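Local structure of putative branched-chain amino acid transport system substrate-binding protein (Rhodopseudomonas palustris, 3TX6) at residues 78-83 against 98-103; 86-90 against 107-112; 93-99 against 111-116; 245-249 against 328-332; 292-297 against 320-326. The protein probably serves as the periplasmic solute-binding component of an ABC transporter for lignin-derived aromatic acids, and binds 3-(4-hydroxy-phenyl)pyruvic acid. All coordinates share one frame. Residue numbers count along the deposited sequence, not the author numbering.

Contact 1: residues 78-83 against 98-103; sequences VTPPTV and ALAPLP. With ENO (3-(4-hydroxy-phenyl)pyruvic acid), chain D.
The hydroxyl of T79 sits between two acceptors, 2.7 Å from OG1 to P101 O and 2.9 Å from OG1 to ENO O4, with one proton for either. T79 opens helix 79-92, and V78 is the N-cap, extended at phi/psi -135/163. With its first-turn amide unused by the helix, T79 N donates to the ligand carboxylate, 2.8 Å to ENO O2 and nearly linear. The 98-103 backbone runs mostly extended past this turn, bringing V78 CA nearest A100 CA (5.1 Å) and T79 CA nearest L102 CA (5.5 Å). The CA-to-CB bond of T82 (chi1 m) points toward 98-103: T82 OG1 bonds back to V78 O at 2.7 Å and lies 3.4 Å from A100 CB, while CG2 packs on A98 CB (3.6 Å) and L102 CD2 (4.0 Å). V83 CG2 meets L102 CB and P103 CD, each at 4.1 Å. R174 and S199 also bind ENO. A helix N-terminus receiving a carboxylate is a classic anion site, here in the cleft of a periplasmic binding protein.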
# COMPACT_ATOMS: atom_id res chain seq x y z
N VAL A 78 2.94 5.72 -4.59
CA VAL A 78 4.28 5.27 -4.24
C VAL A 78 4.84 6.24 -3.20
O VAL A 78 4.27 7.32 -3.00
CB VAL A 78 5.20 5.06 -5.47
CG1 VAL A 78 4.76 3.83 -6.26
CG2 VAL A 78 5.24 6.33 -6.34
N THR A 79 5.89 5.81 -2.51
CA THR A 79 6.35 6.54 -1.32
C THR A 79 6.81 7.97 -1.56
O THR A 79 6.38 8.85 -0.82
CB THR A 79 7.38 5.72 -0.50
OG1 THR A 79 6.74 4.49 -0.10
CG2 THR A 79 7.87 6.49 0.71
N PRO A 80 7.64 8.24 -2.58
CA PRO A 80 8.16 9.62 -2.68
C PRO A 80 7.06 10.70 -2.83
O PRO A 80 7.08 11.69 -2.10
CB PRO A 80 9.14 9.54 -3.89
CG PRO A 80 9.62 8.11 -3.81
CD PRO A 80 8.35 7.35 -3.49
N PRO A 81 6.10 10.51 -3.73
CA PRO A 81 5.04 11.55 -3.79
C PRO A 81 4.13 11.56 -2.53
O PRO A 81 3.48 12.57 -2.22
CB PRO A 81 4.26 11.17 -5.04
CG PRO A 81 4.53 9.73 -5.25
CD PRO A 81 5.96 9.52 -4.79
N THR A 82 4.01 10.42 -1.83
CA THR A 82 3.17 10.31 -0.64
C THR A 82 3.78 11.13 0.50
O THR A 82 3.05 11.83 1.26
CB THR A 82 2.98 8.84 -0.22
OG1 THR A 82 2.33 8.16 -1.28
CG2 THR A 82 2.11 8.68 1.04
N VAL A 83 5.11 11.10 0.62
CA VAL A 83 5.80 11.99 1.55
C VAL A 83 5.46 13.46 1.26
O VAL A 83 5.13 14.23 2.18
CB VAL A 83 7.31 11.72 1.58
CG1 VAL A 83 8.05 12.83 2.33
CG2 VAL A 83 7.60 10.32 2.21
N ALA A 98 -2.93 8.33 3.33
CA ALA A 98 -1.87 7.86 2.45
C ALA A 98 -2.27 6.55 1.79
O ALA A 98 -2.77 5.65 2.46
CB ALA A 98 -0.54 7.74 3.21
N LEU A 99 -1.91 6.43 0.50
CA LEU A 99 -2.17 5.21 -0.27
C LEU A 99 -0.88 4.42 -0.60
O LEU A 99 -0.94 3.42 -1.32
CB LEU A 99 -3.00 5.53 -1.52
CG LEU A 99 -4.34 6.23 -1.30
CD1 LEU A 99 -5.07 6.48 -2.65
CD2 LEU A 99 -5.27 5.50 -0.31
N ALA A 100 0.25 4.84 -0.02
CA ALA A 100 1.54 4.15 -0.07
C ALA A 100 2.13 4.22 1.31
O ALA A 100 1.82 5.12 2.04
CB ALA A 100 2.49 4.82 -1.05
N PRO A 101 2.87 3.17 1.69
CA PRO A 101 3.51 3.25 2.99
C PRO A 101 4.51 4.45 2.93
O PRO A 101 4.98 4.88 1.85
CB PRO A 101 4.10 1.87 3.20
CG PRO A 101 4.16 1.23 1.90
CD PRO A 101 3.27 1.98 0.95
N LEU A 102 4.67 5.11 4.02
CA LEU A 102 5.66 6.14 4.12
C LEU A 102 6.15 6.14 5.56
O LEU A 102 5.45 5.64 6.47
CB LEU A 102 5.04 7.51 3.77
CG LEU A 102 4.16 8.19 4.79
CD1 LEU A 102 4.06 9.68 4.51
CD2 LEU A 102 2.81 7.49 4.80
N PRO A 103 7.35 6.69 5.77
CA PRO A 103 7.81 6.92 7.12
C PRO A 103 6.97 8.03 7.77
O PRO A 103 7.04 9.20 7.35
CB PRO A 103 9.27 7.38 6.93
CG PRO A 103 9.60 7.09 5.50
CD PRO A 103 8.33 7.14 4.75
O4 ENO D . 5.10 2.58 -1.61
C9 ENO D . 2.31 0.79 -2.42
C8 ENO D . 1.26 0.24 -1.73
C7 ENO D . 1.43 -0.90 -0.92
C6 ENO D . 2.71 -1.40 -0.76
C5 ENO D . 3.78 -0.86 -1.47
C4 ENO D . 3.60 0.26 -2.30
O3 ENO D . 0.34 -1.39 -0.23
C3 ENO D . 4.73 0.80 -3.13
C2 ENO D . 5.49 1.97 -2.61
C1 ENO D . 6.62 2.42 -3.41
O2 ENO D . 7.23 3.44 -3.01
O1 ENO D . 6.97 1.81 -4.46

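Contact 2: residues 86-90 against 107-112; sequences SNVAN and ERAKWS
N90 does most of the polar work, from a helical backbone with chi1 m and chi2 near -88°. N90 OD1 accepts from W111 N at 3.0 Å, and N90 ND2 gives one bond to R108 O at 3.1 Å and another back to S86 O at 2.9 Å, one turn earlier in its own helix. S86, chi1 t, adds a hydroxyl pair, OG to S112 OG at 2.8 Å, with S112 at chi1 m. At the exposed edge a water joins N87 OD1 (3.2 Å) to R108 NH2 (3.0 Å); the guanidinium has a second partner, through NH1, in P103 O. Packing is lighter: S86 OG lies 3.3 Å from R108 CB, and A89 O 4.0 Å from W111 CB. CA atoms come nearest at S86-R108 (6.1 Å) and N90-W111 (5.3 Å). The side-chain amide thus serves backbone groups where the short helix 106-109 turns into strand 112-114. Helix 79-92 lies along this turn, H96 of strand 96-98 touches S86 and A89, and helix 310-322 covers W111.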
# COMPACT_ATOMS: atom_id res chain seq x y z
N SER A 86 1.97 14.34 2.37
CA SER A 86 1.96 14.48 3.83
C SER A 86 2.52 15.82 4.28
O SER A 86 1.94 16.45 5.20
CB SER A 86 2.72 13.29 4.51
OG SER A 86 2.66 13.39 5.89
N ASN A 87 3.59 16.28 3.62
CA ASN A 87 4.17 17.59 3.91
C ASN A 87 3.12 18.68 3.73
O ASN A 87 2.95 19.53 4.61
CB ASN A 87 5.36 17.91 3.02
CG ASN A 87 6.58 17.06 3.34
OD1 ASN A 87 6.70 16.48 4.43
ND2 ASN A 87 7.47 16.94 2.35
N VAL A 88 2.38 18.62 2.63
CA VAL A 88 1.36 19.62 2.34
C VAL A 88 0.20 19.56 3.36
O VAL A 88 -0.24 20.58 3.89
CB VAL A 88 0.85 19.50 0.90
CG1 VAL A 88 -0.33 20.48 0.66
CG2 VAL A 88 1.98 19.79 -0.08
N ALA A 89 -0.27 18.33 3.62
CA ALA A 89 -1.39 18.08 4.50
C ALA A 89 -1.11 18.61 5.88
O ALA A 89 -1.99 19.21 6.51
CB ALA A 89 -1.74 16.59 4.55
N ASN A 90 0.09 18.35 6.39
CA ASN A 90 0.42 18.79 7.72
C ASN A 90 0.61 20.29 7.85
O ASN A 90 0.33 20.87 8.91
CB ASN A 90 1.61 18.04 8.30
CG ASN A 90 1.23 16.66 8.79
OD1 ASN A 90 0.82 16.50 9.94
ND2 ASN A 90 1.29 15.65 7.89
N GLU A 107 6.73 14.72 12.65
CA GLU A 107 6.35 15.87 11.82
C GLU A 107 5.14 15.63 10.88
O GLU A 107 4.43 16.56 10.50
CB GLU A 107 7.58 16.26 10.98
CG GLU A 107 7.48 17.64 10.38
CD GLU A 107 7.36 18.73 11.44
OE1 GLU A 107 7.71 18.48 12.62
OE2 GLU A 107 6.90 19.84 11.08
N ARG A 108 4.92 14.38 10.53
CA ARG A 108 3.84 13.98 9.62
C ARG A 108 2.63 13.39 10.33
O ARG A 108 1.58 13.20 9.72
CB ARG A 108 4.42 12.98 8.66
CG ARG A 108 5.47 13.55 7.73
CD ARG A 108 6.16 12.47 6.90
NE ARG A 108 7.32 13.10 6.27
CZ ARG A 108 8.44 12.49 5.94
NH1 ARG A 108 8.57 11.19 6.18
NH2 ARG A 108 9.43 13.18 5.38
N ALA A 109 2.80 13.00 11.58
CA ALA A 109 1.81 12.15 12.26
C ALA A 109 0.51 12.84 12.58
O ALA A 109 -0.52 12.18 12.67
CB ALA A 109 2.35 11.53 13.54
N LYS A 110 0.52 14.15 12.80
CA LYS A 110 -0.71 14.78 13.25
C LYS A 110 -1.83 14.65 12.23
O LYS A 110 -2.92 14.31 12.60
CB LYS A 110 -0.49 16.24 13.59
CG LYS A 110 -1.73 16.89 14.19
CD LYS A 110 -1.47 18.26 14.78
CE LYS A 110 -2.78 18.93 15.22
NZ LYS A 110 -2.68 20.24 15.92
N TRP A 111 -1.53 14.91 10.95
CA TRP A 111 -2.58 14.95 9.92
C TRP A 111 -2.61 13.77 8.98
O TRP A 111 -3.55 13.67 8.23
CB TRP A 111 -2.54 16.26 9.17
CG TRP A 111 -2.90 17.41 10.05
CD1 TRP A 111 -2.03 18.27 10.71
CD2 TRP A 111 -4.23 17.82 10.42
NE1 TRP A 111 -2.75 19.18 11.43
CE2 TRP A 111 -4.08 18.93 11.33
CE3 TRP A 111 -5.50 17.37 10.12
CZ2 TRP A 111 -5.18 19.59 11.88
CZ3 TRP A 111 -6.61 18.04 10.67
CH2 TRP A 111 -6.44 19.12 11.55
N SER A 112 -1.62 12.86 9.04
CA SER A 112 -1.55 11.72 8.12
C SER A 112 -1.78 10.39 8.84
O SER A 112 -1.25 10.15 9.90
CB SER A 112 -0.19 11.62 7.42
OG SER A 112 0.05 12.75 6.58
O HOH W 1 9.88 15.94 4.39

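Contact 3: residues 93-99 against 111-116; sequences QVPHIAL and WSVAMP. With ENO (3-(4-hydroxy-phenyl)pyruvic acid), chain D.
I97 and V113 form the apolar centre, I97 CG1 to V113 CG2 at 3.9 Å on one sheet face; I97 CG2 meets CG of selenomethionine M115 at 3.2 Å. On the face of H96 and S112, A98 CB and A114 CB approach to 4.1 Å. The parallel strands, axes 4.6 Å apart at 28°, pair H96-S112, I97-V113, A98-A114. Their ladder runs H96 N to W111 O (2.8 Å), V113 N to H96 O (3.0 Å), A98 N to V113 O (2.8 Å) and M115 N to A98 O (3.0 Å). H96, chi1 t, shares a hydrogen bond through ND1 with S112 OG at 2.8 Å. Q93, with positive phi, places CA 3.7 Å from the centroid of the W111 five-membered ring, over its face, a CH-pi contact. The other ends reach the ligand, P116 CB 3.4 Å from ENO O3 and L99 O 3.9 Å from ENO C8. The pair closes a beta-alpha-beta unit at the sheet edge; helix 79-92 covers the H96 face, helix 282-304 the I97 face.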
# COMPACT_ATOMS: atom_id res chain seq x y z
N GLN A 93 -3.07 21.70 7.45
CA GLN A 93 -3.94 21.15 8.48
C GLN A 93 -5.20 20.49 7.93
O GLN A 93 -6.33 20.83 8.28
CB GLN A 93 -4.28 22.25 9.54
CG GLN A 93 -3.04 22.94 10.09
CD GLN A 93 -3.44 23.93 11.16
OE1 GLN A 93 -3.83 25.09 10.87
NE2 GLN A 93 -3.39 23.48 12.38
N VAL A 94 -4.96 19.56 7.02
CA VAL A 94 -6.00 18.81 6.36
C VAL A 94 -5.72 17.30 6.55
O VAL A 94 -4.62 16.85 6.33
CB VAL A 94 -6.05 19.13 4.86
CG1 VAL A 94 -7.17 18.31 4.16
CG2 VAL A 94 -6.25 20.63 4.64
N PRO A 95 -6.75 16.52 6.94
CA PRO A 95 -6.55 15.08 7.04
C PRO A 95 -6.04 14.50 5.74
O PRO A 95 -6.58 14.78 4.66
CB PRO A 95 -7.94 14.55 7.39
CG PRO A 95 -8.59 15.71 8.12
CD PRO A 95 -8.08 16.93 7.42
N HIS A 96 -5.06 13.62 5.87
CA HIS A 96 -4.45 12.94 4.74
C HIS A 96 -4.49 11.46 4.95
O HIS A 96 -3.98 10.95 5.96
CB HIS A 96 -2.99 13.42 4.64
CG HIS A 96 -2.16 12.61 3.70
ND1 HIS A 96 -0.85 12.29 3.95
CD2 HIS A 96 -2.47 12.04 2.45
CE1 HIS A 96 -0.38 11.55 2.93
NE2 HIS A 96 -1.37 11.39 2.02
N ILE A 97 -5.10 10.74 4.00
CA ILE A 97 -5.05 9.29 4.01
C ILE A 97 -4.09 8.83 2.90
O ILE A 97 -4.35 9.01 1.69
CB ILE A 97 -6.45 8.66 3.79
CG1 ILE A 97 -7.39 9.06 4.91
CG2 ILE A 97 -6.32 7.17 3.76
CD1 ILE A 97 -8.86 8.65 4.73
N ALA A 98 -2.93 8.33 3.33
CA ALA A 98 -1.87 7.86 2.45
C ALA A 98 -2.27 6.55 1.79
O ALA A 98 -2.77 5.65 2.46
CB ALA A 98 -0.54 7.74 3.21
N LEU A 99 -1.91 6.43 0.50
CA LEU A 99 -2.17 5.21 -0.27
C LEU A 99 -0.88 4.42 -0.60
O LEU A 99 -0.94 3.42 -1.32
CB LEU A 99 -3.00 5.53 -1.52
CG LEU A 99 -4.34 6.23 -1.30
CD1 LEU A 99 -5.07 6.48 -2.65
CD2 LEU A 99 -5.27 5.50 -0.31
N TRP A 111 -1.53 14.91 10.95
CA TRP A 111 -2.58 14.95 9.92
C TRP A 111 -2.61 13.77 8.98
O TRP A 111 -3.55 13.67 8.23
CB TRP A 111 -2.54 16.26 9.17
CG TRP A 111 -2.90 17.41 10.05
CD1 TRP A 111 -2.03 18.27 10.71
CD2 TRP A 111 -4.23 17.82 10.42
NE1 TRP A 111 -2.75 19.18 11.43
CE2 TRP A 111 -4.08 18.93 11.33
CE3 TRP A 111 -5.50 17.37 10.12
CZ2 TRP A 111 -5.18 19.59 11.88
CZ3 TRP A 111 -6.61 18.04 10.67
CH2 TRP A 111 -6.44 19.12 11.55
N SER A 112 -1.62 12.86 9.04
CA SER A 112 -1.55 11.72 8.12
C SER A 112 -1.78 10.39 8.84
O SER A 112 -1.25 10.15 9.90
CB SER A 112 -0.19 11.62 7.42
OG SER A 112 0.05 12.75 6.58
N VAL A 113 -2.59 9.56 8.19
CA VAL A 113 -2.68 8.14 8.46
C VAL A 113 -2.37 7.40 7.16
O VAL A 113 -2.39 7.99 6.08
CB VAL A 113 -4.06 7.73 8.99
CG1 VAL A 113 -4.33 8.37 10.35
CG2 VAL A 113 -5.20 8.02 8.01
N ALA A 114 -2.16 6.09 7.25
CA ALA A 114 -1.84 5.26 6.07
C ALA A 114 -2.75 4.05 5.93
O ALA A 114 -3.00 3.36 6.90
CB ALA A 114 -0.39 4.85 6.09
N MSE A 115 -3.19 3.78 4.71
CA MSE A 115 -3.94 2.57 4.43
C MSE A 115 -3.05 1.34 4.23
O MSE A 115 -3.39 0.26 4.71
CB MSE A 115 -4.88 2.80 3.25
CG MSE A 115 -5.78 4.01 3.51
SE MSE A 115 -6.76 3.96 5.25
CE MSE A 115 -7.89 2.48 4.70
N PRO A 116 -1.94 1.44 3.49
CA PRO A 116 -1.11 0.23 3.30
C PRO A 116 -0.56 -0.33 4.61
O PRO A 116 -0.31 0.42 5.56
CB PRO A 116 0.02 0.69 2.38
CG PRO A 116 -0.57 1.85 1.66
CD PRO A 116 -1.38 2.56 2.74
O4 ENO D . 5.10 2.58 -1.61
C9 ENO D . 2.31 0.79 -2.42
C8 ENO D . 1.26 0.24 -1.73
C7 ENO D . 1.43 -0.90 -0.92
C6 ENO D . 2.71 -1.40 -0.76
C5 ENO D . 3.78 -0.86 -1.47
C4 ENO D . 3.60 0.26 -2.30
O3 ENO D . 0.34 -1.39 -0.23
C3 ENO D . 4.73 0.80 -3.13
C2 ENO D . 5.49 1.97 -2.61
C1 ENO D . 6.62 2.42 -3.41
O2 ENO D . 7.23 3.44 -3.01
O1 ENO D . 6.97 1.81 -4.46
O HOH W 2 -1.81 21.40 13.05

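Contact 4: residues 245-249 against 328-332; sequences SGPVM and ASQGV
This is a buried meeting of two loops near the ligand cleft: 245-249 leaves strand 242-245 of the seven-stranded sheet, and 328-332 spans the turn between the small antiparallel strands 326-328 and 331-333. G246 CA lies 5.1 Å from Q330 CA, and V248 CA 5.4 Å from S329 CA. After extended S245 and G246 (phi/psi -65/158), residues 247-249 wind into a short 3-10 turn. Q330, at chi1 m and chi2 m, folds its amide into the crook of that turn. Q330 OE1 accepts the one hydrogen bond between the segments, from V248 N at 3.2 Å and 161°, and also lies 3.0 Å from G246 CA and 3.2 Å from V248 CG1. A CB placed ideally on G246 would lie 1.8 Å from Q330 OE1, a clash in this conformation. P247 CG rests on S329 O at 3.5 Å, while V248, chi1 p, brings CG2 to 3.7 Å from S329 OG. Q282, a ligand partner, receives G246 N and, weakly, Q330 NE2. D289 of helix 282-304, a charge nearby, takes S329 OG and Q330 N. No charged pair spans the segments: one bond from a backbone NH to a side-chain carbonyl, with van der Waals contact for the rest, makes a neutral join.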
# COMPACT_ATOMS: atom_id res chain seq x y z
N SER A 245 0.80 -9.85 1.29
CA SER A 245 -0.36 -9.25 0.64
C SER A 245 -1.37 -8.89 1.67
O SER A 245 -1.48 -9.53 2.69
CB SER A 245 -0.98 -10.28 -0.28
OG SER A 245 -2.09 -9.81 -0.94
N GLY A 246 -2.14 -7.86 1.38
CA GLY A 246 -3.38 -7.66 2.07
C GLY A 246 -4.35 -8.79 1.76
O GLY A 246 -4.24 -9.46 0.73
N PRO A 247 -5.33 -9.00 2.64
CA PRO A 247 -6.30 -10.09 2.52
C PRO A 247 -7.27 -9.93 1.37
O PRO A 247 -7.99 -10.87 1.02
CB PRO A 247 -6.99 -10.10 3.88
CG PRO A 247 -6.77 -8.74 4.45
CD PRO A 247 -5.44 -8.30 3.94
N VAL A 248 -7.34 -8.73 0.80
CA VAL A 248 -8.23 -8.49 -0.35
C VAL A 248 -7.89 -9.38 -1.52
O VAL A 248 -8.71 -9.58 -2.41
CB VAL A 248 -8.17 -6.99 -0.84
CG1 VAL A 248 -6.86 -6.67 -1.59
CG2 VAL A 248 -9.43 -6.66 -1.66
N MSE A 249 -6.69 -9.91 -1.54
CA MSE A 249 -6.33 -10.76 -2.65
C MSE A 249 -7.05 -12.10 -2.58
O MSE A 249 -7.16 -12.78 -3.61
CB MSE A 249 -4.83 -10.95 -2.73
CG MSE A 249 -4.11 -9.68 -3.16
SE MSE A 249 -4.53 -9.05 -4.97
CE MSE A 249 -3.38 -10.35 -5.90
N ALA A 328 -12.29 -2.88 6.85
CA ALA A 328 -12.07 -2.58 5.41
C ALA A 328 -11.52 -3.82 4.73
O ALA A 328 -11.32 -4.87 5.37
CB ALA A 328 -11.13 -1.37 5.23
N SER A 329 -11.32 -3.75 3.42
CA SER A 329 -10.91 -4.95 2.68
C SER A 329 -9.50 -5.42 3.04
O SER A 329 -9.19 -6.63 2.98
CB SER A 329 -11.02 -4.74 1.16
OG SER A 329 -10.05 -3.85 0.70
N GLN A 330 -8.64 -4.48 3.47
CA GLN A 330 -7.23 -4.81 3.74
C GLN A 330 -6.87 -5.02 5.22
O GLN A 330 -5.73 -5.34 5.52
CB GLN A 330 -6.34 -3.72 3.13
CG GLN A 330 -6.41 -3.69 1.61
CD GLN A 330 -5.58 -4.80 0.99
OE1 GLN A 330 -5.77 -5.97 1.35
NE2 GLN A 330 -4.63 -4.47 0.08
N GLY A 331 -7.83 -4.78 6.11
CA GLY A 331 -7.55 -4.85 7.53
C GLY A 331 -8.63 -4.22 8.37
O GLY A 331 -9.64 -3.72 7.81
N VAL A 332 -8.39 -4.20 9.68
CA VAL A 332 -9.30 -3.60 10.64
C VAL A 332 -8.47 -2.51 11.30
O VAL A 332 -7.48 -2.82 11.99
CB VAL A 332 -9.86 -4.61 11.65
CG1 VAL A 332 -10.77 -3.88 12.63
CG2 VAL A 332 -10.54 -5.79 10.89

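Contact 5: residues 292-297 against 320-326; sequences KVLERV and LVSEKDI
An arginine-centred hydrogen-bond network joins helix 282-304 to the chain leaving helix 310-322, in the layer of helices that flanks the sheet of strands 96-98 and 112-114. R296 points toward the other segment and curls through chi1, chi2 and chi3 all m, laying its guanidinium edge against three residues. R296 NE and R296 NH2 each reach E323 OE1 at 2.9 Å, a salt bridge with two donors. R296 NH2 gives 2.9 Å to K324 O, and R296 NH1 makes weak bonds to K324 O (3.2 Å) and D325 O (3.1 Å), while I326 CG1 lies over one face of the group. E323, chi1 and chi2 m, is the first residue to leave helical geometry, so the arginine binds the chain where the helix has ended. D325, with positive phi (59/58), and I326 both face Y333, a G1 beta bulge where strand 326-328 begins opposite 331-333. Beneath the polar edge lies a hydrophobic layer: V293 CG1 meets L320 CD2 at 3.6 Å and V293 CG2 meets I326 CG2 at 4.0 Å, while V297, one turn on, places CG1 4.0 Å from L320 CD2 and 4.4 Å from I326 CD1. Nearest CA pairs are V293-I326 at 6.5 Å and V297-L320 at 6.2 Å.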
# COMPACT_ATOMS: atom_id res chain seq x y z
N LYS A 292 -14.09 3.56 3.03
CA LYS A 292 -14.68 2.84 4.17
C LYS A 292 -14.31 3.58 5.46
O LYS A 292 -15.15 3.73 6.35
CB LYS A 292 -14.21 1.38 4.23
CG LYS A 292 -14.77 0.48 3.13
CD LYS A 292 -16.29 0.37 3.21
CE LYS A 292 -16.85 -0.70 2.29
NZ LYS A 292 -18.34 -0.92 2.37
N VAL A 293 -13.07 4.09 5.57
CA VAL A 293 -12.70 4.89 6.76
C VAL A 293 -13.57 6.15 6.85
O VAL A 293 -14.08 6.48 7.94
CB VAL A 293 -11.17 5.19 6.80
CG1 VAL A 293 -10.83 6.25 7.85
CG2 VAL A 293 -10.39 3.91 6.96
N LEU A 294 -13.72 6.85 5.72
CA LEU A 294 -14.59 8.01 5.68
C LEU A 294 -16.05 7.70 6.06
O LEU A 294 -16.69 8.51 6.74
CB LEU A 294 -14.54 8.72 4.34
CG LEU A 294 -13.20 9.37 3.97
CD1 LEU A 294 -13.35 10.17 2.67
CD2 LEU A 294 -12.67 10.21 5.13
N GLU A 295 -16.59 6.56 5.65
CA GLU A 295 -17.93 6.19 6.08
C GLU A 295 -18.08 6.09 7.61
O GLU A 295 -19.18 6.30 8.10
CB GLU A 295 -18.37 4.86 5.45
CG GLU A 295 -18.69 4.95 3.98
CD GLU A 295 -19.16 3.60 3.46
OE1 GLU A 295 -19.80 2.81 4.21
OE2 GLU A 295 -18.90 3.27 2.33
N ARG A 296 -17.01 5.77 8.33
CA ARG A 296 -17.01 5.75 9.81
C ARG A 296 -16.78 7.13 10.40
O ARG A 296 -17.50 7.53 11.34
CB ARG A 296 -15.89 4.84 10.39
CG ARG A 296 -16.23 3.39 10.41
CD ARG A 296 -17.25 3.04 11.49
NE ARG A 296 -16.85 3.17 12.88
CZ ARG A 296 -16.20 2.24 13.61
NH1 ARG A 296 -15.81 1.09 13.12
NH2 ARG A 296 -15.93 2.50 14.87
N VAL A 297 -15.79 7.87 9.89
CA VAL A 297 -15.36 9.05 10.62
C VAL A 297 -16.16 10.30 10.22
O VAL A 297 -16.35 11.21 11.01
CB VAL A 297 -13.86 9.34 10.50
CG1 VAL A 297 -13.00 8.26 11.15
CG2 VAL A 297 -13.40 9.68 9.10
N LEU A 320 -10.66 9.96 13.60
CA LEU A 320 -9.75 8.88 13.18
C LEU A 320 -9.17 8.11 14.33
O LEU A 320 -8.87 6.92 14.20
CB LEU A 320 -8.59 9.40 12.28
CG LEU A 320 -8.94 9.84 10.86
CD1 LEU A 320 -7.85 10.73 10.29
CD2 LEU A 320 -9.21 8.60 10.00
N VAL A 321 -9.03 8.76 15.48
CA VAL A 321 -8.47 8.07 16.64
C VAL A 321 -9.51 7.71 17.71
O VAL A 321 -9.19 7.00 18.67
CB VAL A 321 -7.31 8.88 17.25
CG1 VAL A 321 -6.17 9.05 16.24
CG2 VAL A 321 -7.83 10.21 17.76
N SER A 322 -10.74 8.22 17.59
CA SER A 322 -11.84 7.81 18.50
C SER A 322 -12.67 6.64 17.99
O SER A 322 -13.18 5.85 18.80
CB SER A 322 -12.78 8.99 18.85
OG SER A 322 -13.52 9.46 17.73
N GLU A 323 -12.75 6.48 16.68
CA GLU A 323 -13.50 5.39 16.09
C GLU A 323 -12.59 4.17 15.93
O GLU A 323 -11.66 4.17 15.14
CB GLU A 323 -14.05 5.80 14.73
CG GLU A 323 -15.15 6.83 14.78
CD GLU A 323 -16.43 6.29 15.40
OE1 GLU A 323 -16.95 5.26 14.88
OE2 GLU A 323 -16.94 6.89 16.38
N LYS A 324 -12.93 3.10 16.62
CA LYS A 324 -12.07 1.92 16.69
C LYS A 324 -12.60 0.77 15.83
O LYS A 324 -13.79 0.66 15.60
CB LYS A 324 -11.93 1.44 18.13
CG LYS A 324 -11.23 2.43 19.08
CD LYS A 324 -9.82 2.78 18.68
CE LYS A 324 -9.22 3.85 19.60
NZ LYS A 324 -7.88 4.30 19.18
N ASP A 325 -11.69 -0.08 15.37
CA ASP A 325 -12.04 -1.31 14.62
C ASP A 325 -12.86 -0.97 13.37
O ASP A 325 -13.99 -1.42 13.16
CB ASP A 325 -12.75 -2.33 15.53
CG ASP A 325 -11.85 -2.84 16.63
OD1 ASP A 325 -10.79 -3.40 16.30
OD2 ASP A 325 -12.18 -2.67 17.82
N ILE A 326 -12.25 -0.16 12.52
CA ILE A 326 -12.85 0.23 11.23
C ILE A 326 -12.55 -0.90 10.22
O ILE A 326 -11.42 -1.11 9.81
CB ILE A 326 -12.27 1.57 10.72
CG1 ILE A 326 -12.52 2.69 11.70
CG2 ILE A 326 -12.88 1.90 9.34
CD1 ILE A 326 -11.85 4.02 11.38

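Contacts 1, 2 and 3 form one cluster, with centres 7 to 11 Å apart, beside the six-stranded sheet that holds strands 96-98 and 112-114. Contacts 1 and 3, whose segments alternate along the chain, share A98 and L99 and both touch ENO; contact 2 lies farther out along helix 79-92 and shares W111 and S112 with contact 3. All three close before contacts 4 and 5 open. Contact 5, about 13 Å from contact 3 between centres, touches it where M115 and I97 meet V293 and L294, and is nested inside the loop closed by contact 4. Contact 4 joins the 326-333 hairpin to the loop after strand 242-245 of the seven-stranded sheet; its centre is about 24 Å from that of contact 2.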